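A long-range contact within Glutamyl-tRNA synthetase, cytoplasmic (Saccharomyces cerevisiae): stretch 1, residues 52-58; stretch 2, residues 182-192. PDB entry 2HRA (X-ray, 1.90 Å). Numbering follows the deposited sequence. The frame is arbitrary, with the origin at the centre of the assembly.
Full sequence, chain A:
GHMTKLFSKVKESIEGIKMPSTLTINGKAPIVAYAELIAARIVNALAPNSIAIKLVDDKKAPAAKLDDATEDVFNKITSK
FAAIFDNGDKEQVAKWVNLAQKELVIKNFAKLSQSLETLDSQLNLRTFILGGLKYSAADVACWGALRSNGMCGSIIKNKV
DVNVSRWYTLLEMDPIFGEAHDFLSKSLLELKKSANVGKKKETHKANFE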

# COMPACT_ATOMS: atom_id res chain seq x y z
N ALA A 52 -10.90 12.00 -3.53
CA ALA A 52 -12.07 11.26 -3.99
C ALA A 52 -11.55 10.00 -4.68
O ALA A 52 -10.67 10.10 -5.53
CB ALA A 52 -12.88 12.11 -4.96
N ILE A 53 -12.05 8.84 -4.29
CA ILE A 53 -11.56 7.58 -4.84
C ILE A 53 -12.47 7.21 -6.00
O ILE A 53 -13.68 7.29 -5.89
CB ILE A 53 -11.51 6.48 -3.78
CG1 ILE A 53 -10.53 6.88 -2.67
CG2 ILE A 53 -11.12 5.15 -4.40
CD1 ILE A 53 -10.51 5.96 -1.47
N LYS A 54 -11.87 6.85 -7.12
CA LYS A 54 -12.61 6.48 -8.33
C LYS A 54 -12.10 5.12 -8.78
O LYS A 54 -10.92 4.82 -8.62
CB LYS A 54 -12.40 7.51 -9.43
CG LYS A 54 -13.27 7.28 -10.68
CD LYS A 54 -12.51 7.57 -11.97
CE LYS A 54 -13.34 7.25 -13.22
NZ LYS A 54 -13.43 5.77 -13.51
N LEU A 55 -12.99 4.30 -9.31
CA LEU A 55 -12.67 2.94 -9.71
C LEU A 55 -12.70 2.74 -11.21
O LEU A 55 -13.56 3.27 -11.92
CB LEU A 55 -13.66 1.96 -9.14
CG LEU A 55 -13.91 2.01 -7.66
CD1 LEU A 55 -15.21 1.25 -7.40
CD2 LEU A 55 -12.73 1.43 -6.88
N VAL A 56 -11.74 1.96 -11.69
CA VAL A 56 -11.80 1.41 -13.04
C VAL A 56 -11.51 -0.07 -12.89
O VAL A 56 -11.06 -0.51 -11.84
CB VAL A 56 -10.83 2.13 -13.99
CG1 VAL A 56 -11.14 3.63 -13.99
CG2 VAL A 56 -9.35 1.86 -13.62
N ASP A 57 -11.83 -0.85 -13.92
CA ASP A 57 -11.71 -2.29 -13.84
C ASP A 57 -11.34 -2.76 -15.22
O ASP A 57 -12.16 -3.27 -15.98
CB ASP A 57 -13.03 -2.91 -13.36
CG ASP A 57 -12.87 -4.32 -12.84
OD1 ASP A 57 -13.60 -5.20 -13.31
OD2 ASP A 57 -12.01 -4.57 -11.97
N ASP A 58 -10.07 -2.54 -15.55
CA ASP A 58 -9.61 -2.78 -16.90
C ASP A 58 -8.12 -2.99 -16.83
O ASP A 58 -7.41 -2.09 -16.41
CB ASP A 58 -9.92 -1.57 -17.78
CG ASP A 58 -9.44 -1.75 -19.21
OD1 ASP A 58 -8.88 -2.82 -19.53
OD2 ASP A 58 -9.64 -0.81 -20.01
N ASP A 182 -11.34 -5.48 1.03
CA ASP A 182 -12.81 -5.52 1.09
C ASP A 182 -13.48 -4.24 0.55
O ASP A 182 -14.46 -4.31 -0.18
CB ASP A 182 -13.30 -5.78 2.51
CG ASP A 182 -13.04 -7.21 2.96
OD1 ASP A 182 -13.31 -7.51 4.15
OD2 ASP A 182 -12.60 -8.04 2.12
N PHE A 183 -12.93 -3.08 0.90
CA PHE A 183 -13.41 -1.82 0.33
C PHE A 183 -13.33 -1.83 -1.18
O PHE A 183 -14.26 -1.44 -1.87
CB PHE A 183 -12.60 -0.62 0.82
CG PHE A 183 -12.87 0.63 0.02
CD1 PHE A 183 -14.01 1.39 0.26
CD2 PHE A 183 -12.03 1.00 -1.01
CE1 PHE A 183 -14.28 2.51 -0.50
CE2 PHE A 183 -12.31 2.14 -1.77
CZ PHE A 183 -13.42 2.88 -1.51
N LEU A 184 -12.20 -2.26 -1.70
CA LEU A 184 -12.01 -2.28 -3.14
C LEU A 184 -12.95 -3.27 -3.83
O LEU A 184 -13.58 -2.95 -4.84
CB LEU A 184 -10.54 -2.58 -3.45
CG LEU A 184 -10.10 -2.46 -4.89
CD1 LEU A 184 -10.57 -1.17 -5.52
CD2 LEU A 184 -8.57 -2.62 -4.94
N SER A 185 -13.09 -4.45 -3.25
CA SER A 185 -13.91 -5.50 -3.86
C SER A 185 -15.42 -5.28 -3.76
O SER A 185 -16.17 -5.65 -4.68
CB SER A 185 -13.49 -6.87 -3.32
OG SER A 185 -14.21 -7.25 -2.16
N LYS A 186 -15.89 -4.67 -2.66
CA LYS A 186 -17.31 -4.25 -2.57
C LYS A 186 -17.64 -3.09 -3.50
O LYS A 186 -18.70 -3.06 -4.08
CB LYS A 186 -17.68 -3.87 -1.12
CG LYS A 186 -17.68 -5.09 -0.20
CD LYS A 186 -17.70 -4.74 1.30
CE LYS A 186 -17.43 -5.99 2.17
NZ LYS A 186 -18.57 -6.98 2.16
N SER A 187 -16.72 -2.14 -3.65
CA SER A 187 -16.91 -1.03 -4.55
C SER A 187 -16.93 -1.47 -6.00
O SER A 187 -17.65 -0.91 -6.82
CB SER A 187 -15.79 -0.02 -4.36
OG SER A 187 -15.83 0.45 -3.04
N LEU A 188 -16.12 -2.47 -6.33
CA LEU A 188 -16.08 -2.99 -7.69
C LEU A 188 -17.33 -3.80 -7.98
O LEU A 188 -17.84 -3.78 -9.10
CB LEU A 188 -14.83 -3.86 -7.88
CG LEU A 188 -13.52 -3.08 -8.02
CD1 LEU A 188 -12.33 -4.01 -7.76
CD2 LEU A 188 -13.45 -2.43 -9.40
N LEU A 189 -17.82 -4.52 -6.96
CA LEU A 189 -19.11 -5.24 -7.05
C LEU A 189 -20.26 -4.30 -7.35
O LEU A 189 -21.08 -4.57 -8.22
CB LEU A 189 -19.39 -6.01 -5.76
CG LEU A 189 -20.61 -6.93 -5.72
CD1 LEU A 189 -20.63 -7.94 -6.87
CD2 LEU A 189 -20.62 -7.64 -4.38
N GLU A 190 -20.30 -3.18 -6.64
CA GLU A 190 -21.36 -2.19 -6.84
C GLU A 190 -21.21 -1.53 -8.21
O GLU A 190 -22.19 -1.13 -8.81
CB GLU A 190 -21.35 -1.14 -5.73
CG GLU A 190 -21.69 -1.69 -4.33
CD GLU A 190 -23.06 -2.39 -4.27
OE1 GLU A 190 -23.17 -3.41 -3.55
OE2 GLU A 190 -24.01 -1.93 -4.95
N LEU A 191 -19.97 -1.43 -8.68
CA LEU A 191 -19.69 -0.89 -10.01
C LEU A 191 -20.30 -1.80 -11.08
O LEU A 191 -20.96 -1.32 -12.00
CB LEU A 191 -18.17 -0.77 -10.23
CG LEU A 191 -17.60 0.31 -11.18
CD1 LEU A 191 -16.25 -0.17 -11.75
CD2 LEU A 191 -18.54 0.69 -12.26
N LYS A 192 -20.05 -3.10 -10.96
CA LYS A 192 -20.61 -4.10 -11.88
C LYS A 192 -22.13 -4.14 -11.78
O LYS A 192 -22.82 -4.29 -12.79
CB LYS A 192 -20.06 -5.51 -11.60
CG LYS A 192 -18.74 -5.83 -12.31
CD LYS A 192 -18.60 -7.34 -12.66
CE LYS A 192 -18.19 -8.20 -11.46
NZ LYS A 192 -18.00 -9.68 -11.73

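A strand, residues 52-56, lies across a helix, residues 182-192, although the nearest touching residues are 129 positions apart in sequence. Their axes approach to 9.3 Å, with an angle of 63° between their N-to-C directions. No hydrogen bond passes between the two stretches. Within the helix, the backbone NH and CO groups pair in the usual i to i+4 pattern, as in Leu 188 N to Leu 184 O at 3.0 Å. The helix spends these groups on its own bonds, and the contact with the strand is van der Waals packing, mostly by side chains.

In a strand, side chains alternate from one face to the other, and here Ile 53 and Leu 55 point toward the helix while Val 56 points away. Asp 57, in the loop just after the strand, also points toward the helix. Leu 55 is the centre of the arrangement: its CA lies 7.1 Å from the CA of Leu 188, and it has the largest area covered by the opposing stretch. Its chi1 is m and its chi2 t, a common leucine rotamer that spreads the two methyls over different parts of the helix surface. Leu 55 CD2 reaches Leu 184 CD1 at 3.6 Å, whereas Leu 55 CD1 lies 3.3 Å from both CB and O of Ser 187. These last contacts are tight, and they show why a small residue suits this position: the short serine side chain points toward the strand yet allows the leucine methyl to come close to the helix backbone. With chi1 at m, Ser 187 OG turns back along the helix and donates a hydrogen bond to Phe 183 O at 2.7 Å. Its polar group is thereby satisfied within its own helix, beside an apolar neighbour that could offer it no partner.

Three helix leucines also pack on Leu 55. Leu 184 and Leu 188 leave the backbone sideways, but their branched ends come nearer to the strand. Leu 184 does so with chi1 t and chi2 p, Leu 188 with chi1 m and chi2 t; both are familiar leucine combinations on helices. Leu 188 CD2 lies 4.4 Å from Leu 55 CB. Leu 191, one turn beyond Ser 187, points toward the strand and brings CD1 to 4.2 Å from Leu 55 CB. Its chi angles, -152° and -153°, are t but displaced from the ideal value.

Toward the start of each stretch, Ile 53 meets Phe 183. The phenylalanine leaves the helix sideways, and chi1 at t carries its ring nearer the strand. Ile 53 CG2 approaches CE2 of Phe 183 at 4.2 Å, near the plane of the ring and at its edge, a dispersion contact between aliphatic and aromatic carbon.

Past the strand's C-terminal end, Leu 188 CD2 packs 3.9 Å from Val 56 O and 3.6 Å from Asp 57 OD2. A methyl can pack beside these oxygens but cannot hydrogen-bond to them. The aspartate, with chi1 at t, is partly exposed, and its OD1 is hydrogen-bonded elsewhere in the structure.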